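Local coordinates for Low density lipoprotein receptor adapter protein 1 (Rattus norvegicus, PDB 3SO6) that links the LDL receptor to clathrin and the AP-2 adaptor for endocytosis, binding the NPXY motif of the receptor tail through its phosphotyrosine-binding (PTB) domain, at residues A[14-19]-A[29-34]; A[75-80]-A[114-119]; A[87-92]-A[100-105]. One frame throughout, in Å; residues are numbered along the deposited sequence. Where two conformers were deposited one is given.

All three contacts belong to one PTB domain and meet on its antiparallel sheet. Contact 3, between the strands of the 86-92/99-105 hairpin, lies between the others, its centre about 8 Å from contact 1's and about 9 Å from contact 2's. Contact 1 joins it through the hydrogen bond from Cys101 N to Thr14 O and contact 2 through that from Thr78 N to Ala88 O, both 2.8 Å. Contacts 1 and 2 are farther apart, about 15 Å between centres, yet Pro19 O meets Ser75 OG at 2.7 Å. The receptor peptide adds to strand 74-79, so contact 2 forms part of the recognition groove, while contacts 1 and 3 reach the peptide through Pro19 and Gln92.

Contact 1 (A[14-19]-A[29-34]); sequences TLVERP and VKRIVA
Arg31 reaches off its helix and crosses the side chain of Thr14 at about a right angle, the flat guanidinium turned so that its edge meets the threonine hydroxyl. NE donates to Thr14 OG1 at 3.0 Å in an almost straight bond (N-H...O 171°), with the oxygen practically in the guanidinium plane. The second grip is looser in direction: Arg31 NH2 lies 3.0 Å from Leu15 O, but the N-H is bent to 130° and the carbonyl oxygen is tilted out of that plane. The side chain gets there by a bend at chi3 (-70°), which folds the head group along the strand. Arginine suits the place because one rigid head can serve a side-chain hydroxyl and a main-chain carbonyl together.

Strand 4-16 and helix 22-38 run nearly antiparallel here, the axes of the short segments 9.1 Å apart. A helix inserted between the first two strands of the sheet is a feature of Dab-like PTB domains, and this contact ties it back to the end of the strand that precedes it. Along one edge the same strand is held by backbone hydrogen bonds between Thr14 and Cys101 and between Val16 and Leu99.

Threonine's OG1, anti to the backbone N, accepts from the arginine; the methyl CG2 fills the angle between the two helix residues, 3.6 Å from Arg31 NH2 and 3.7 Å from Ile32 CG1. The end of Ile32 comes nearer the strand than its CB, with CD1 3.8 Å from Thr14 CG2, and also touches Ala103 of strand 99-105. Beta-branched Val16 adds a greasy border beside the guanidinium edge, with CG1 4.0 Å from Arg31 NH2. Beyond the strand, Pro19 packs on an aromatic side chain of the bound peptide.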
ATOM      1  N   THR A  14      -4.453   4.663  -9.434  1.00 12.90           N
ATOM      2  CA  THR A  14      -5.441   5.677  -9.817  1.00 12.48           C
ATOM      3  C   THR A  14      -5.509   6.733  -8.747  1.00 12.33           C
ATOM      4  O   THR A  14      -5.251   6.443  -7.567  1.00 14.36           O
ATOM      5  CB  THR A  14      -6.812   4.964 -10.027  1.00 14.68           C
ATOM      6  OG1 THR A  14      -7.710   5.884 -10.653  1.00 17.56           O
ATOM      7  CG2 THR A  14      -7.382   4.459  -8.714  1.00 14.49           C
ATOM      8  N   LEU A  15      -5.869   7.955  -9.074  1.00 14.78           N
ATOM      9  CA  LEU A  15      -6.052   9.038  -8.058  1.00 14.86           C
ATOM     10  C   LEU A  15      -7.347   8.805  -7.283  1.00 14.32           C
ATOM     11  O   LEU A  15      -8.344   8.241  -7.805  1.00 17.52           O
ATOM     12  CB  LEU A  15      -6.063  10.446  -8.722  1.00 17.47           C
ATOM     13  CG  LEU A  15      -4.641  10.829  -9.232  1.00 22.15           C
ATOM     14  CD1 LEU A  15      -4.540  12.273  -9.710  1.00 20.35           C
ATOM     15  CD2 LEU A  15      -3.511  10.647  -8.271  1.00 23.67           C
ATOM     16  N   VAL A  16      -7.364   9.206  -6.024  1.00 13.40           N
ATOM     17  CA  VAL A  16      -8.579   9.194  -5.222  1.00 14.51           C
ATOM     18  C   VAL A  16      -8.767  10.594  -4.647  1.00 12.15           C
ATOM     19  O   VAL A  16      -7.791  11.352  -4.491  1.00 14.59           O
ATOM     20  CB  VAL A  16      -8.515   8.133  -4.087  1.00 13.72           C
ATOM     21  CG1 VAL A  16      -8.522   6.704  -4.718  1.00 15.44           C
ATOM     22  CG2 VAL A  16      -7.305   8.326  -3.168  1.00 15.84           C
ATOM     23  N   GLU A  17      -9.989  10.905  -4.255  1.00 14.58           N
ATOM     24  CA  GLU A  17     -10.195  12.299  -3.839  0.50 15.48           C
ATOM     25  C   GLU A  17     -10.134  12.545  -2.332  1.00 15.63           C
ATOM     26  O   GLU A  17     -10.044  13.733  -1.930  1.00 16.52           O
ATOM     27  CB  GLU A  17     -11.469  12.898  -4.476  0.50 16.22           C
ATOM     28  CG  GLU A  17     -11.406  12.969  -6.047  0.50 20.63           C
ATOM     29  CD  GLU A  17     -10.168  13.732  -6.589  0.50 27.16           C
ATOM     30  OE1 GLU A  17     -10.024  14.938  -6.297  0.50 27.63           O
ATOM     31  OE2 GLU A  17      -9.343  13.113  -7.327  0.50 31.74           O
ATOM     32  N   ARG A  18     -10.067  11.475  -1.534  1.00 13.42           N
ATOM     33  CA  ARG A  18      -9.974  11.585  -0.085  1.00 14.29           C
ATOM     34  C   ARG A  18      -9.020  10.502   0.372  1.00 14.18           C
ATOM     35  O   ARG A  18      -8.827   9.524  -0.400  1.00 14.59           O
ATOM     36  CB  ARG A  18     -11.354  11.474   0.612  1.00 16.14           C
ATOM     37  CG  ARG A  18     -12.313  12.507   0.148  1.00 15.83           C
ATOM     38  CD  ARG A  18     -13.698  12.401   0.773  1.00 19.02           C
ATOM     39  NE  ARG A  18     -14.284  11.095   0.614  1.00 15.79           N
ATOM     40  CZ  ARG A  18     -14.891  10.661  -0.476  1.00 17.24           C
ATOM     41  NH1 ARG A  18     -15.075  11.474  -1.536  1.00 17.73           N
ATOM     42  NH2 ARG A  18     -15.442   9.432  -0.478  1.00 18.80           N
ATOM     43  N   PRO A  19      -8.426  10.655   1.584  1.00 15.33           N
ATOM     44  CA  PRO A  19      -7.368   9.673   1.939  1.00 14.25           C
ATOM     45  C   PRO A  19      -7.843   8.318   2.520  1.00 13.84           C
ATOM     46  O   PRO A  19      -7.072   7.345   2.557  1.00 14.42           O
ATOM     47  CB  PRO A  19      -6.559  10.441   2.975  1.00 14.23           C
ATOM     48  CG  PRO A  19      -7.562  11.494   3.552  1.00 17.40           C
ATOM     49  CD  PRO A  19      -8.393  11.881   2.407  1.00 15.41           C
ATOM     50  N   VAL A  29      -9.794   0.256  -6.710  1.00  9.78           N
ATOM     51  CA  VAL A  29      -9.330  -1.070  -7.078  1.00  9.16           C
ATOM     52  C   VAL A  29     -10.154  -1.526  -8.291  1.00 10.35           C
ATOM     53  O   VAL A  29      -9.588  -2.138  -9.207  1.00 10.85           O
ATOM     54  CB  VAL A  29      -9.438  -2.093  -5.899  1.00  9.80           C
ATOM     55  CG1 VAL A  29      -9.313  -3.587  -6.412  1.00 10.81           C
ATOM     56  CG2 VAL A  29      -8.379  -1.781  -4.849  1.00 11.52           C
ATOM     57  N   LYS A  30     -11.475  -1.259  -8.340  1.00 10.57           N
ATOM     58  CA  LYS A  30     -12.248  -1.667  -9.496  1.00 12.13           C
ATOM     59  C   LYS A  30     -11.655  -1.054 -10.777  1.00 11.55           C
ATOM     60  O   LYS A  30     -11.522  -1.730 -11.810  1.00 12.73           O
ATOM     61  CB  LYS A  30     -13.755  -1.255  -9.275  1.00 14.22           C
ATOM     62  CG  LYS A  30     -14.675  -1.452 -10.463  1.00 19.48           C
ATOM     63  CD  LYS A  30     -16.119  -0.838 -10.253  1.00 26.38           C
ATOM     64  CE  LYS A  30     -17.224  -1.493 -11.131  1.00 32.26           C
ATOM     65  NZ  LYS A  30     -17.458  -2.954 -10.671  1.00 33.59           N
ATOM     66  N   ARG A  31     -11.301   0.237 -10.729  1.00 12.00           N
ATOM     67  CA  ARG A  31     -10.786   0.916 -11.887  1.00 13.17           C
ATOM     68  C   ARG A  31      -9.445   0.351 -12.281  1.00 11.36           C
ATOM     69  O   ARG A  31      -9.190   0.134 -13.502  1.00 12.54           O
ATOM     70  CB  ARG A  31     -10.522   2.424 -11.532  1.00 15.87           C
ATOM     71  CG  ARG A  31     -11.696   3.352 -11.427  1.00 21.48           C
ATOM     72  CD  ARG A  31     -11.319   4.826 -11.466  1.00 22.74           C
ATOM     73  NE  ARG A  31     -10.616   5.312 -10.265  1.00 20.30           N
ATOM     74  CZ  ARG A  31     -11.196   5.623  -9.083  1.00 17.46           C
ATOM     75  NH1 ARG A  31     -12.455   5.324  -8.831  1.00 20.61           N
ATOM     76  NH2 ARG A  31     -10.498   6.182  -8.111  1.00 20.16           N
ATOM     77  N   ILE A  32      -8.544   0.172 -11.291  1.00 10.37           N
ATOM     78  CA  ILE A  32      -7.200  -0.267 -11.621  1.00 10.83           C
ATOM     79  C   ILE A  32      -7.278  -1.684 -12.202  1.00  9.94           C
ATOM     80  O   ILE A  32      -6.567  -1.979 -13.163  1.00 10.83           O
ATOM     81  CB  ILE A  32      -6.352  -0.267 -10.301  1.00  9.91           C
ATOM     82  CG1 ILE A  32      -6.113   1.162  -9.792  1.00 11.83           C
ATOM     83  CG2 ILE A  32      -5.040  -0.990 -10.536  1.00 12.47           C
ATOM     84  CD1 ILE A  32      -5.603   1.173  -8.339  1.00 12.30           C
ATOM     85  N   VAL A  33      -8.040  -2.562 -11.602  1.00 10.18           N
ATOM     86  CA  VAL A  33      -8.139  -3.943 -12.130  1.00 10.96           C
ATOM     87  C   VAL A  33      -8.686  -3.952 -13.575  1.00  9.43           C
ATOM     88  O   VAL A  33      -8.172  -4.657 -14.418  1.00 10.46           O
ATOM     89  CB  VAL A  33      -9.036  -4.835 -11.196  1.00 10.46           C
ATOM     90  CG1 VAL A  33      -9.392  -6.082 -11.857  1.00 12.97           C
ATOM     91  CG2 VAL A  33      -8.318  -5.095  -9.874  1.00 13.22           C
ATOM     92  N   ALA A  34      -9.715  -3.150 -13.862  1.00 10.56           N
ATOM     93  CA  ALA A  34     -10.315  -3.162 -15.216  1.00 11.07           C
ATOM     94  C   ALA A  34      -9.237  -2.648 -16.207  1.00  9.76           C
ATOM     95  O   ALA A  34      -9.100  -3.216 -17.306  1.00 11.92           O
ATOM     96  CB  ALA A  34     -11.601  -2.329 -15.217  1.00 12.71           C
TER

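Contact 2 (A[75-80]-A[114-119])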
ATOM      1  N   SER A  75      -2.139   6.673   4.005  1.00  9.86           N
ATOM      2  CA  SER A  75      -3.312   6.925   4.826  1.00 12.68           C
ATOM      3  C   SER A  75      -4.088   5.715   5.147  1.00 10.94           C
ATOM      4  O   SER A  75      -4.790   5.695   6.168  1.00 11.72           O
ATOM      5  CB  SER A  75      -4.232   7.938   4.125  1.00 12.17           C
ATOM      6  OG  SER A  75      -4.428   7.521   2.800  1.00 13.71           O
ATOM      7  N   TYR A  76      -4.024   4.673   4.305  1.00 10.80           N
ATOM      8  CA  TYR A  76      -5.058   3.603   4.360  0.50 10.49           C
ATOM      9  C   TYR A  76      -4.510   2.382   3.636  1.00 10.30           C
ATOM     10  O   TYR A  76      -3.784   2.541   2.635  1.00 10.23           O
ATOM     11  CB  TYR A  76      -6.315   4.155   3.637  0.50 10.99           C
ATOM     12  CG  TYR A  76      -7.605   3.350   3.858  0.50  9.15           C
ATOM     13  CD1 TYR A  76      -8.311   3.398   5.047  0.50 12.34           C
ATOM     14  CD2 TYR A  76      -8.139   2.546   2.813  0.50  9.51           C
ATOM     15  CE1 TYR A  76      -9.487   2.690   5.200  0.50 12.18           C
ATOM     16  CE2 TYR A  76      -9.290   1.810   2.996  0.50 10.62           C
ATOM     17  CZ  TYR A  76      -9.961   1.880   4.178  0.50 12.87           C
ATOM     18  OH  TYR A  76     -11.098   1.124   4.341  0.50 15.32           O
ATOM     19  N   CYS A  77      -4.919   1.186   4.050  1.00  8.57           N
ATOM     20  CA  CYS A  77      -4.655   0.034   3.267  1.00  8.88           C
ATOM     21  C   CYS A  77      -5.820  -0.944   3.333  1.00 10.16           C
ATOM     22  O   CYS A  77      -6.633  -0.867   4.245  1.00 10.66           O
ATOM     23  CB  CYS A  77      -3.343  -0.658   3.623  1.00 10.28           C
ATOM     24  SG  CYS A  77      -3.324  -1.446   5.237  1.00 13.36           S
ATOM     25  N   THR A  78      -5.844  -1.855   2.365  1.00  8.79           N
ATOM     26  CA  THR A  78      -6.996  -2.752   2.198  1.00  9.09           C
ATOM     27  C   THR A  78      -6.639  -4.092   1.563  1.00  8.06           C
ATOM     28  O   THR A  78      -5.839  -4.112   0.637  1.00  9.60           O
ATOM     29  CB  THR A  78      -8.094  -2.033   1.348  1.00 10.40           C
ATOM     30  OG1 THR A  78      -9.220  -2.872   1.176  1.00 13.28           O
ATOM     31  CG2 THR A  78      -7.599  -1.653  -0.085  1.00 13.80           C
ATOM     32  N   ALA A  79      -7.284  -5.155   2.042  1.00 10.10           N
ATOM     33  CA  ALA A  79      -7.440  -6.346   1.283  1.00 10.61           C
ATOM     34  C   ALA A  79      -8.862  -6.195   0.688  1.00 10.62           C
ATOM     35  O   ALA A  79      -9.857  -6.208   1.449  1.00 12.88           O
ATOM     36  CB  ALA A  79      -7.320  -7.555   2.163  1.00 11.57           C
ATOM     37  N   ASP A  80      -8.966  -5.991  -0.616  1.00 11.67           N
ATOM     38  CA  ASP A  80     -10.290  -5.594  -1.225  1.00 12.59           C
ATOM     39  C   ASP A  80     -11.361  -6.676  -1.064  1.00 12.67           C
ATOM     40  O   ASP A  80     -11.060  -7.874  -1.086  1.00 13.40           O
ATOM     41  CB  ASP A  80     -10.031  -5.272  -2.723  1.00 11.92           C
ATOM     42  CG  ASP A  80     -11.184  -4.564  -3.357  1.00 13.25           C
ATOM     43  OD1 ASP A  80     -11.489  -3.448  -2.937  1.00 13.88           O
ATOM     44  OD2 ASP A  80     -11.792  -5.120  -4.302  1.00 14.08           O
ATOM     45  N   ALA A 114      -2.696 -11.186   4.479  1.00 11.77           N
ATOM     46  CA  ALA A 114      -1.422 -11.112   5.228  1.00 12.67           C
ATOM     47  C   ALA A 114      -0.722  -9.806   4.995  1.00 12.00           C
ATOM     48  O   ALA A 114      -0.110  -9.219   5.906  1.00 11.11           O
ATOM     49  CB  ALA A 114      -0.489 -12.314   4.821  1.00 13.17           C
ATOM     50  N   VAL A 115      -0.710  -9.349   3.766  1.00 11.27           N
ATOM     51  CA  VAL A 115      -0.034  -8.050   3.460  1.00 10.77           C
ATOM     52  C   VAL A 115      -0.743  -6.920   4.217  1.00  9.67           C
ATOM     53  O   VAL A 115      -0.070  -6.101   4.869  1.00  9.53           O
ATOM     54  CB  VAL A 115      -0.044  -7.739   1.971  1.00 10.56           C
ATOM     55  CG1 VAL A 115       0.702  -6.401   1.762  1.00 13.02           C
ATOM     56  CG2 VAL A 115       0.711  -8.876   1.207  1.00 14.05           C
ATOM     57  N   THR A 116      -2.079  -6.888   4.172  1.00  8.72           N
ATOM     58  CA  THR A 116      -2.836  -5.819   4.845  1.00  8.86           C
ATOM     59  C   THR A 116      -2.551  -5.815   6.338  1.00  9.05           C
ATOM     60  O   THR A 116      -2.379  -4.759   6.956  1.00  9.85           O
ATOM     61  CB  THR A 116      -4.312  -5.895   4.461  1.00 10.53           C
ATOM     62  OG1 THR A 116      -4.436  -6.119   3.046  1.00 14.81           O
ATOM     63  CG2 THR A 116      -4.993  -4.709   4.953  1.00 10.73           C
ATOM     64  N   LEU A 117      -2.548  -7.016   6.951  1.00  9.49           N
ATOM     65  CA  LEU A 117      -2.320  -7.129   8.389  1.00  9.68           C
ATOM     66  C   LEU A 117      -0.884  -6.687   8.739  1.00  9.29           C
ATOM     67  O   LEU A 117      -0.648  -6.165   9.831  1.00 11.07           O
ATOM     68  CB  LEU A 117      -2.561  -8.554   8.830  1.00 11.39           C
ATOM     69  CG  LEU A 117      -4.074  -8.897   8.835  1.00 14.10           C
ATOM     70  CD1 LEU A 117      -4.212 -10.390   8.984  1.00 21.70           C
ATOM     71  CD2 LEU A 117      -4.858  -8.187   9.858  1.00 16.40           C
ATOM     72  N   THR A 118       0.065  -6.958   7.854  1.00  9.20           N
ATOM     73  CA  THR A 118       1.465  -6.564   8.089  1.00  9.67           C
ATOM     74  C   THR A 118       1.555  -5.029   8.017  1.00  9.08           C
ATOM     75  O   THR A 118       2.245  -4.411   8.841  1.00  9.93           O
ATOM     76  CB  THR A 118       2.367  -7.212   7.071  1.00 11.24           C
ATOM     77  OG1 THR A 118       2.209  -8.615   7.189  1.00 14.02           O
ATOM     78  CG2 THR A 118       3.794  -6.857   7.313  1.00 12.33           C
ATOM     79  N   VAL A 119       0.928  -4.419   7.024  1.00  8.86           N
ATOM     80  CA  VAL A 119       0.892  -2.951   6.930  1.00  9.67           C
ATOM     81  C   VAL A 119       0.225  -2.338   8.141  1.00  9.37           C
ATOM     82  O   VAL A 119       0.705  -1.351   8.673  1.00 10.34           O
ATOM     83  CB  VAL A 119       0.334  -2.494   5.593  1.00  8.95           C
ATOM     84  CG1 VAL A 119       0.234  -0.988   5.530  1.00 11.99           C
ATOM     85  CG2 VAL A 119       1.168  -3.042   4.413  1.00 10.44           C
TER
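Ala114 O is the best-held polar atom, gripped by two donors from the same residue one helical turn on: Thr118 N at 3.0 Å, the ordinary helix bond, and Thr118 OG1 at 2.7 Å. The hydroxyl comes from above the carbonyl plane, 29° out of it. Thr116 hides its hydroxyl in the same manner, bonding OG1 to Ala112 O, and this lets a polar residue sit where the helix presses on strand 74-79. Ala79 N comes within 3.2 Å of Thr116 OG1, but the angle is too poor for a hydrogen bond. Ala79 is small enough to let the helix in: its CB lies 3.3 Å from Thr116 OG1.

The other branch of Thr116 is greasy. Its methyl CG2, anti to the backbone N, lies 3.7 Å from Cys77 SG. The sulfur takes the crowded position between the backbone N and the carbonyl carbon (chi1 69°), which also sets it against Val119, with CG1 3.6 Å away from SG. A compact, polarisable thiol thus meets two methyls one turn apart, and Phe87 of the adjoining strand packs on both Cys77 and Thr116.

Strand and helix run nearly antiparallel, their segment axes 7.4 Å apart at the closest. Residues Tyr76 to Ala79 form antiparallel pairs with the bound peptide, Thr78 OG1 bonds a polar side chain of it, and Thr116 and Leu117 each pack on an aromatic side chain of it. An edge strand beside the C-terminal helix, with a peptide strand added between them, is the NPXY-binding groove of the PTB fold.

Contact 3 (A[87-92]-A[100-105])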
ATOM      1  N   PHE A  87      -4.331  -6.470  -2.753  1.00  8.86           N
ATOM      2  CA  PHE A  87      -3.941  -5.576  -1.668  1.00  9.04           C
ATOM      3  C   PHE A  87      -3.733  -4.168  -2.269  1.00  8.01           C
ATOM      4  O   PHE A  87      -3.124  -4.058  -3.362  1.00  9.58           O
ATOM      5  CB  PHE A  87      -2.625  -6.082  -1.085  1.00 10.02           C
ATOM      6  CG  PHE A  87      -1.936  -5.000  -0.262  1.00  9.40           C
ATOM      7  CD1 PHE A  87      -2.429  -4.626   1.004  1.00  9.65           C
ATOM      8  CD2 PHE A  87      -0.822  -4.312  -0.772  1.00 10.99           C
ATOM      9  CE1 PHE A  87      -1.837  -3.590   1.733  1.00 11.76           C
ATOM     10  CE2 PHE A  87      -0.300  -3.230  -0.073  1.00 12.80           C
ATOM     11  CZ  PHE A  87      -0.772  -2.885   1.172  1.00 13.88           C
ATOM     12  N   ALA A  88      -4.183  -3.132  -1.574  1.00  7.83           N
ATOM     13  CA  ALA A  88      -3.928  -1.785  -2.078  1.00  8.56           C
ATOM     14  C   ALA A  88      -3.638  -0.861  -0.908  1.00  8.58           C
ATOM     15  O   ALA A  88      -4.104  -1.060   0.253  1.00  9.45           O
ATOM     16  CB  ALA A  88      -5.105  -1.256  -2.952  1.00  9.26           C
ATOM     17  N   TYR A  89      -2.925   0.202  -1.210  1.00 10.11           N
ATOM     18  CA  TYR A  89      -2.784   1.320  -0.238  1.00 10.16           C
ATOM     19  C   TYR A  89      -3.107   2.628  -0.847  1.00  9.71           C
ATOM     20  O   TYR A  89      -3.076   2.745  -2.108  1.00 11.09           O
ATOM     21  CB  TYR A  89      -1.401   1.299   0.446  1.00 12.08           C
ATOM     22  CG  TYR A  89      -0.238   1.633  -0.456  1.00 11.85           C
ATOM     23  CD1 TYR A  89       0.056   2.975  -0.738  1.00 13.42           C
ATOM     24  CD2 TYR A  89       0.498   0.643  -1.111  1.00 13.50           C
ATOM     25  CE1 TYR A  89       1.061   3.328  -1.588  1.00 14.57           C
ATOM     26  CE2 TYR A  89       1.597   0.993  -1.993  1.00 14.54           C
ATOM     27  CZ  TYR A  89       1.835   2.353  -2.200  1.00 14.43           C
ATOM     28  OH  TYR A  89       2.851   2.704  -3.070  1.00 18.14           O
ATOM     29  N   ILE A  90      -3.439   3.620  -0.033  1.00 10.82           N
ATOM     30  CA  ILE A  90      -3.603   5.003  -0.531  1.00 10.56           C
ATOM     31  C   ILE A  90      -2.408   5.781   0.100  1.00 11.53           C
ATOM     32  O   ILE A  90      -2.191   5.676   1.341  1.00 11.76           O
ATOM     33  CB  ILE A  90      -4.942   5.604  -0.140  1.00 11.86           C
ATOM     34  CG1 ILE A  90      -6.082   4.771  -0.780  1.00 13.65           C
ATOM     35  CG2 ILE A  90      -5.047   7.033  -0.595  1.00 14.51           C
ATOM     36  CD1 ILE A  90      -7.503   5.156  -0.344  1.00 14.34           C
ATOM     37  N   ALA A  91      -1.729   6.625  -0.696  1.00 12.43           N
ATOM     38  CA  ALA A  91      -0.720   7.472  -0.132  1.00 12.76           C
ATOM     39  C   ALA A  91      -0.703   8.780  -0.855  1.00 13.04           C
ATOM     40  O   ALA A  91      -0.905   8.828  -2.077  1.00 15.88           O
ATOM     41  CB  ALA A  91       0.650   6.814  -0.281  1.00 13.33           C
ATOM     42  N   GLN A  92      -0.419   9.834  -0.099  1.00 14.21           N
ATOM     43  CA  GLN A  92      -0.285  11.140  -0.692  1.00 16.09           C
ATOM     44  C   GLN A  92       1.079  11.142  -1.420  1.00 16.52           C
ATOM     45  O   GLN A  92       2.082  10.580  -0.950  1.00 18.40           O
ATOM     46  CB  GLN A  92      -0.224  12.222   0.423  1.00 16.37           C
ATOM     47  CG  GLN A  92      -0.162  13.658  -0.105  1.00 18.33           C
ATOM     48  CD  GLN A  92      -0.720  14.641   0.915  1.00 22.79           C
ATOM     49  OE1 GLN A  92      -0.312  14.646   2.083  1.00 25.89           O
ATOM     50  NE2 GLN A  92      -1.603  15.572   0.440  1.00 24.47           N
ATOM     51  N   GLU A 100      -2.911   8.941  -4.158  1.00 15.62           N
ATOM     52  CA  GLU A 100      -2.847   7.870  -5.134  1.00 15.82           C
ATOM     53  C   GLU A 100      -3.184   6.509  -4.475  1.00 14.06           C
ATOM     54  O   GLU A 100      -2.614   6.182  -3.410  1.00 13.94           O
ATOM     55  CB  GLU A 100      -1.423   7.689  -5.705  1.00 17.83           C
ATOM     56  CG  GLU A 100      -0.828   9.057  -6.273  1.00 20.15           C
ATOM     57  CD  GLU A 100       0.647   8.919  -6.646  1.00 22.36           C
ATOM     58  OE1 GLU A 100       1.384   8.043  -6.069  1.00 23.36           O
ATOM     59  OE2 GLU A 100       1.137   9.741  -7.441  1.00 25.63           O
ATOM     60  N   CYS A 101      -4.003   5.682  -5.145  1.00 12.42           N
ATOM     61  CA  CYS A 101      -4.221   4.327  -4.714  1.00 11.74           C
ATOM     62  C   CYS A 101      -3.371   3.439  -5.613  1.00 10.51           C
ATOM     63  O   CYS A 101      -3.517   3.494  -6.856  1.00 11.90           O
ATOM     64  CB  CYS A 101      -5.730   3.976  -4.820  1.00 12.43           C
ATOM     65  SG  CYS A 101      -6.063   2.296  -4.309  1.00 13.96           S
ATOM     66  N   HIS A 102      -2.536   2.624  -4.961  1.00 10.78           N
ATOM     67  CA  HIS A 102      -1.693   1.675  -5.660  1.00 10.95           C
ATOM     68  C   HIS A 102      -2.109   0.232  -5.312  1.00 10.49           C
ATOM     69  O   HIS A 102      -2.280  -0.096  -4.126  1.00 11.71           O
ATOM     70  CB  HIS A 102      -0.211   1.825  -5.277  1.00 12.84           C
ATOM     71  CG  HIS A 102       0.383   3.136  -5.704  1.00 13.08           C
ATOM     72  ND1 HIS A 102       1.165   3.278  -6.828  1.00 17.01           N
ATOM     73  CD2 HIS A 102       0.269   4.380  -5.164  1.00 17.87           C
ATOM     74  CE1 HIS A 102       1.561   4.536  -6.933  1.00 16.10           C
ATOM     75  NE2 HIS A 102       1.000   5.243  -5.963  1.00 18.62           N
ATOM     76  N   ALA A 103      -2.383  -0.600  -6.346  1.00  9.80           N
ATOM     77  CA  ALA A 103      -2.939  -1.915  -6.146  1.00  9.00           C
ATOM     78  C   ALA A 103      -2.021  -3.018  -6.644  1.00  9.09           C
ATOM     79  O   ALA A 103      -1.343  -2.846  -7.671  1.00 10.75           O
ATOM     80  CB  ALA A 103      -4.318  -2.025  -6.788  1.00 11.07           C
ATOM     81  N   PHE A 104      -2.009  -4.132  -5.886  1.00  9.50           N
ATOM     82  CA  PHE A 104      -1.135  -5.235  -6.157  1.00  9.98           C
ATOM     83  C   PHE A 104      -1.934  -6.518  -6.148  1.00  9.23           C
ATOM     84  O   PHE A 104      -2.798  -6.758  -5.275  1.00 10.68           O
ATOM     85  CB  PHE A 104      -0.047  -5.325  -5.049  1.00  9.42           C
ATOM     86  CG  PHE A 104       0.740  -4.045  -4.929  1.00 11.39           C
ATOM     87  CD1 PHE A 104       0.229  -2.949  -4.236  1.00 12.81           C
ATOM     88  CD2 PHE A 104       2.011  -3.920  -5.604  1.00 11.54           C
ATOM     89  CE1 PHE A 104       0.978  -1.741  -4.207  1.00 11.92           C
ATOM     90  CE2 PHE A 104       2.723  -2.716  -5.551  1.00 14.04           C
ATOM     91  CZ  PHE A 104       2.167  -1.641  -4.872  1.00 13.62           C
ATOM     92  N   LEU A 105      -1.637  -7.388  -7.108  1.00 11.01           N
ATOM     93  CA  LEU A 105      -2.312  -8.667  -7.226  1.00 11.43           C
ATOM     94  C   LEU A 105      -1.448  -9.737  -6.504  1.00 12.76           C
ATOM     95  O   LEU A 105      -0.214  -9.838  -6.739  1.00 13.45           O
ATOM     96  CB  LEU A 105      -2.404  -9.055  -8.688  1.00 12.01           C
ATOM     97  CG  LEU A 105      -3.115 -10.384  -8.918  1.00 14.25           C
ATOM     98  CD1 LEU A 105      -4.622 -10.340  -8.646  1.00 14.01           C
ATOM     99  CD2 LEU A 105      -2.997 -10.742 -10.423  1.00 17.05           C
TER
HETATM  100  O   HOH W   1       1.654   8.085  -3.354  1.00 23.14           O
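Tyr89 CG occupies the crowded position between the backbone N and the carbonyl carbon (chi1 69°), while His102 CG lies anti to its carbonyl carbon (chi1 -65°), so the two side chains run side by side across the strands. Their rings are nearly parallel, 19° apart, but slid so far that they barely overlap, centroids 5.2 Å apart. What meets instead is His102 CB over the tyrosine face, a CH-pi contact, and Tyr89 OH over the imidazole, 3.6 Å from its CG. Tyr89 CE2 also reaches the edge of the Phe104 ring, 3.6 Å from CE1. An alanine at Tyr89 would remove the ring that meets His102 and Phe104 and would probably leave this face of the hairpin more loosely packed.

Six backbone hydrogen bonds zip the antiparallel strands together. On the opposite face the small Ala88, Ala103 and Cys101 let helix 22-38 lie close.

His102 NE2 donates in its ring plane to Glu100 OE1 at 2.8 Å, and ND1 bonds Tyr10 OH. A water donates to Glu100 OE1 and Ala91 O. With both ring nitrogens engaged the imidazole's rotation is fixed, and the carboxylate is likely to polarise the ring and could raise its tendency to be protonated.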